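Local coordinates for protein alpha-1,2-mannosidase (Bacteroides thetaiotaomicron, PDB 2WW2) that hydrolyses alpha-mannosides with inversion of the anomeric configuration, as a calcium-dependent glycoside hydrolase of family GH92 from a human gut symbiont, at residues I358-E369 against K403-A414. Residues are numbered along the deposited sequence; the frame is centred on the assembly and turned at random.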
loop_
_atom_site.group_PDB
_atom_site.type_symbol
_atom_site.label_atom_id
_atom_site.label_comp_id
_atom_site.label_asym_id
_atom_site.label_seq_id
_atom_site.Cartn_x
_atom_site.Cartn_y
_atom_site.Cartn_z
ATOM N N ILE A 358 1.634 39.635 23.366
ATOM C CA ILE A 358 1.832 40.120 24.741
ATOM C C ILE A 358 0.511 40.676 25.309
ATOM O O ILE A 358 0.166 40.442 26.464
ATOM C CB ILE A 358 2.962 41.175 24.805
ATOM C CG1 ILE A 358 4.274 40.543 24.333
ATOM C CG2 ILE A 358 3.132 41.742 26.236
ATOM C CD1 ILE A 358 4.587 39.245 25.038
ATOM N N ASN A 359 -0.241 41.406 24.490
ATOM C CA ASN A 359 -1.524 41.924 24.939
ATOM C C ASN A 359 -2.445 40.773 25.367
ATOM O O ASN A 359 -3.105 40.854 26.388
ATOM C CB ASN A 359 -2.209 42.748 23.838
ATOM C CG ASN A 359 -1.489 44.048 23.539
ATOM O OD1 ASN A 359 -0.700 44.532 24.349
ATOM N ND2 ASN A 359 -1.753 44.620 22.365
ATOM N N ALA A 360 -2.507 39.714 24.566
ATOM C CA ALA A 360 -3.359 38.560 24.899
ATOM C C ALA A 360 -2.897 37.966 26.216
ATOM O O ALA A 360 -3.718 37.575 27.068
ATOM C CB ALA A 360 -3.295 37.498 23.765
ATOM N N TYR A 361 -1.577 37.896 26.390
ATOM C CA TYR A 361 -0.994 37.417 27.656
ATOM C C TYR A 361 -1.421 38.307 28.829
ATOM O O TYR A 361 -1.802 37.800 29.893
ATOM C CB TYR A 361 0.540 37.342 27.557
ATOM C CG TYR A 361 1.254 37.142 28.880
ATOM C CD1 TYR A 361 1.322 35.888 29.482
ATOM C CD2 TYR A 361 1.872 38.211 29.522
ATOM C CE1 TYR A 361 1.988 35.714 30.699
ATOM C CE2 TYR A 361 2.539 38.045 30.722
ATOM C CZ TYR A 361 2.589 36.801 31.306
ATOM O OH TYR A 361 3.264 36.656 32.497
ATOM N N ASN A 362 -1.375 39.629 28.637
ATOM C CA ASN A 362 -1.772 40.537 29.712
ATOM C C ASN A 362 -3.262 40.376 30.032
ATOM O O ASN A 362 -3.669 40.420 31.187
ATOM C CB ASN A 362 -1.459 42.002 29.356
ATOM C CG ASN A 362 0.028 42.304 29.391
ATOM O OD1 ASN A 362 0.782 41.646 30.101
ATOM N ND2 ASN A 362 0.453 43.305 28.633
ATOM N N GLU A 363 -4.065 40.175 28.992
ATOM C CA GLU A 363 -5.512 40.088 29.143
ATOM C C GLU A 363 -6.026 38.724 29.626
ATOM O O GLU A 363 -7.149 38.639 30.126
ATOM C CB GLU A 363 -6.193 40.492 27.822
ATOM C CG GLU A 363 -6.091 41.976 27.569
ATOM C CD GLU A 363 -6.035 42.347 26.097
ATOM O OE1 GLU A 363 -6.608 41.625 25.253
ATOM O OE2 GLU A 363 -5.422 43.379 25.782
ATOM N N SER A 364 -5.231 37.667 29.488
ATOM C CA SER A 364 -5.721 36.315 29.797
ATOM C C SER A 364 -4.826 35.477 30.709
ATOM O O SER A 364 -5.259 34.450 31.230
ATOM C CB SER A 364 -5.943 35.521 28.502
ATOM O OG SER A 364 -4.706 35.083 27.982
ATOM N N GLY A 365 -3.569 35.870 30.862
ATOM C CA GLY A 365 -2.632 35.066 31.663
ATOM C C GLY A 365 -1.761 34.123 30.841
ATOM O O GLY A 365 -0.736 33.629 31.336
ATOM N N PHE A 366 -2.156 33.872 29.588
ATOM C CA PHE A 366 -1.377 33.004 28.710
ATOM C C PHE A 366 -1.232 33.627 27.330
ATOM O O PHE A 366 -2.135 34.314 26.852
ATOM C CB PHE A 366 -2.056 31.630 28.547
ATOM C CG PHE A 366 -1.961 30.733 29.772
ATOM C CD1 PHE A 366 -0.877 29.882 29.941
ATOM C CD2 PHE A 366 -2.981 30.709 30.715
ATOM C CE1 PHE A 366 -0.784 29.033 31.039
ATOM C CE2 PHE A 366 -2.902 29.868 31.822
ATOM C CZ PHE A 366 -1.792 29.030 31.989
ATOM N N MET A 367 -0.124 33.345 26.658
ATOM C CA MET A 367 -0.036 33.665 25.242
ATOM C C MET A 367 -0.906 32.691 24.458
ATOM O O MET A 367 -1.066 31.530 24.848
ATOM C CB MET A 367 1.406 33.576 24.740
ATOM C CG MET A 367 2.351 34.553 25.427
ATOM S SD MET A 367 3.985 34.552 24.653
ATOM C CE MET A 367 4.671 33.033 25.323
ATOM N N PRO A 368 -1.486 33.155 23.343
ATOM C CA PRO A 368 -2.302 32.226 22.571
ATOM C C PRO A 368 -1.442 31.234 21.780
ATOM O O PRO A 368 -0.263 31.518 21.508
ATOM C CB PRO A 368 -3.055 33.137 21.604
ATOM C CG PRO A 368 -2.173 34.352 21.446
ATOM C CD PRO A 368 -1.406 34.491 22.743
ATOM N N GLU A 369 -2.032 30.085 21.424
ATOM C CA GLU A 369 -1.387 29.119 20.548
ATOM C C GLU A 369 -2.316 28.919 19.346
ATOM O O GLU A 369 -1.922 29.202 18.222
ATOM C CB GLU A 369 -1.064 27.805 21.277
ATOM C CG GLU A 369 -0.087 27.940 22.468
ATOM C CD GLU A 369 1.318 28.390 22.081
ATOM O OE1 GLU A 369 1.618 28.431 20.870
ATOM O OE2 GLU A 369 2.133 28.722 22.984
ATOM N N LYS A 403 9.105 41.665 29.925
ATOM C CA LYS A 403 7.720 41.193 29.913
ATOM C C LYS A 403 7.599 39.992 28.972
ATOM O O LYS A 403 6.933 38.996 29.295
ATOM C CB LYS A 403 6.769 42.319 29.480
ATOM C CG LYS A 403 5.345 41.860 29.138
ATOM C CD LYS A 403 4.586 41.334 30.371
ATOM C CE LYS A 403 3.901 42.448 31.134
ATOM N NZ LYS A 403 3.563 42.014 32.528
ATOM N N ALA A 404 8.241 40.079 27.806
ATOM C CA ALA A 404 8.194 38.953 26.863
ATOM C C ALA A 404 8.840 37.709 27.477
ATOM O O ALA A 404 8.295 36.614 27.381
ATOM C CB ALA A 404 8.859 39.311 25.523
ATOM N N LEU A 405 9.994 37.878 28.124
ATOM C CA LEU A 405 10.648 36.731 28.743
ATOM C C LEU A 405 9.753 36.084 29.811
ATOM O O LEU A 405 9.710 34.853 29.944
ATOM C CB LEU A 405 11.987 37.133 29.368
ATOM C CG LEU A 405 12.751 35.962 30.011
ATOM C CD1 LEU A 405 12.958 34.799 29.030
ATOM C CD2 LEU A 405 14.087 36.430 30.573
ATOM N N GLU A 406 9.076 36.922 30.600
ATOM C CA GLU A 406 8.214 36.438 31.679
ATOM C C GLU A 406 7.078 35.608 31.093
ATOM O O GLU A 406 6.766 34.520 31.587
ATOM C CB GLU A 406 7.662 37.627 32.464
ATOM C CG GLU A 406 6.507 37.319 33.396
ATOM C CD GLU A 406 5.783 38.594 33.853
ATOM O OE1 GLU A 406 6.387 39.373 34.609
ATOM O OE2 GLU A 406 4.615 38.812 33.458
ATOM N N ALA A 407 6.480 36.128 30.022
ATOM C CA ALA A 407 5.397 35.450 29.331
ATOM C C ALA A 407 5.853 34.101 28.763
ATOM O O ALA A 407 5.130 33.106 28.853
ATOM C CB ALA A 407 4.858 36.351 28.194
ATOM N N MET A 408 7.050 34.080 28.176
ATOM C CA MET A 408 7.606 32.862 27.576
ATOM C C MET A 408 7.824 31.792 28.630
ATOM O O MET A 408 7.433 30.640 28.454
ATOM C CB MET A 408 8.960 33.160 26.925
ATOM C CG MET A 408 8.883 33.951 25.631
ATOM S SD MET A 408 10.566 34.406 25.157
ATOM C CE MET A 408 10.170 35.665 23.938
ATOM N N ILE A 409 8.479 32.177 29.721
ATOM C CA ILE A 409 8.733 31.243 30.793
ATOM C C ILE A 409 7.417 30.710 31.374
ATOM O O ILE A 409 7.300 29.508 31.663
ATOM C CB ILE A 409 9.591 31.887 31.921
ATOM C CG1 ILE A 409 11.002 32.172 31.401
ATOM C CG2 ILE A 409 9.661 30.960 33.128
ATOM C CD1 ILE A 409 11.844 32.992 32.349
ATOM N N HIS A 410 6.437 31.593 31.572
ATOM C CA HIS A 410 5.153 31.171 32.149
ATOM C C HIS A 410 4.447 30.161 31.239
ATOM O O HIS A 410 3.843 29.187 31.695
ATOM C CB HIS A 410 4.249 32.378 32.424
ATOM C CG HIS A 410 2.852 32.012 32.810
ATOM N ND1 HIS A 410 2.502 31.623 34.089
ATOM C CD2 HIS A 410 1.714 31.971 32.080
ATOM C CE1 HIS A 410 1.208 31.356 34.125
ATOM N NE2 HIS A 410 0.709 31.560 32.916
ATOM N N GLN A 411 4.552 30.388 29.938
ATOM C CA GLN A 411 3.952 29.495 28.955
ATOM C C GLN A 411 4.510 28.063 29.089
ATOM O O GLN A 411 3.839 27.088 28.738
ATOM C CB GLN A 411 4.196 30.047 27.540
ATOM C CG GLN A 411 3.302 29.445 26.447
ATOM C CD GLN A 411 1.900 30.032 26.442
ATOM O OE1 GLN A 411 1.524 30.796 27.341
ATOM N NE2 GLN A 411 1.120 29.693 25.413
ATOM N N THR A 412 5.727 27.931 29.605
ATOM C CA THR A 412 6.353 26.620 29.735
ATOM C C THR A 412 6.233 26.071 31.153
ATOM O O THR A 412 6.615 24.932 31.403
ATOM C CB THR A 412 7.862 26.683 29.425
ATOM O OG1 THR A 412 8.530 27.388 30.486
ATOM C CG2 THR A 412 8.129 27.387 28.092
ATOM N N GLN A 413 5.734 26.881 32.084
ATOM C CA GLN A 413 5.709 26.491 33.497
ATOM C C GLN A 413 4.301 26.494 34.079
ATOM O O GLN A 413 4.119 26.463 35.305
ATOM C CB GLN A 413 6.601 27.423 34.312
ATOM C CG GLN A 413 8.063 27.315 33.915
ATOM C CD GLN A 413 8.674 25.981 34.306
ATOM O OE1 GLN A 413 9.104 25.194 33.455
ATOM N NE2 GLN A 413 8.701 25.714 35.591
ATOM N N ALA A 414 3.311 26.537 33.191
ATOM C CA ALA A 414 1.911 26.493 33.584
ATOM C C ALA A 414 1.074 26.008 32.404
ATOM O O ALA A 414 1.537 25.979 31.270
ATOM C CB ALA A 414 1.426 27.871 34.023
HETATM O O HOH W 1 0.753 40.419 32.532
#
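Helix 358-364, with Tyr361 facing Ala407, passes helix 403-413 at 64°, the axes 10.6 Å apart at closest approach, and the chain leaving the first helix at Gly365, where phi turns positive, runs on past His410 and Gln411. Tyr361 is the knob, set among Lys403, Glu406, Ala407 and His410. Its ring lies flat on the small Ala407: CB stands over the centre of one face, 3.5 Å from the centroid, a CH-pi contact. The phenol OH donates to Glu406 OE2 (2.7 Å) on the anti side of the carboxylate; the same oxygen takes a weak, long salt bridge from Lys403 NZ. A water links that NZ to Asn362 OD1. Ile358 CG2 packs on Lys403 CG at 3.7 Å. Beyond the helix, His410 NE2 lies over one face of the Phe366 ring, toward its rim, 3.5 Å from Phe366 CE1, the ring planes inclined at 44°. Met367, bent at its last torsion, tucks CE against Ala407 O and Met408 CA.

Gln411, CG anti to the backbone N (chi1 -163°) and the chain bent at chi2, turns its amide along the loop. OE1 accepts from Met367 N (3.1 Å) and NE2 donates to Met367 O (2.9 Å), each donor above the carbonyl plane; NE2 also meets the anti side of Glu369 OE2 (2.8 Å), itself hydrogen-bonded to Ser384 OG. A leucine at Gln411 would probably leave both backbone polar groups of Met367 without these mates and Glu369 with one donor fewer. Within the family GH92 catalytic domain, this buried amide's three bonds fix the loop's course against helix 403-413, while water bridges the Lys403-Asn362 end.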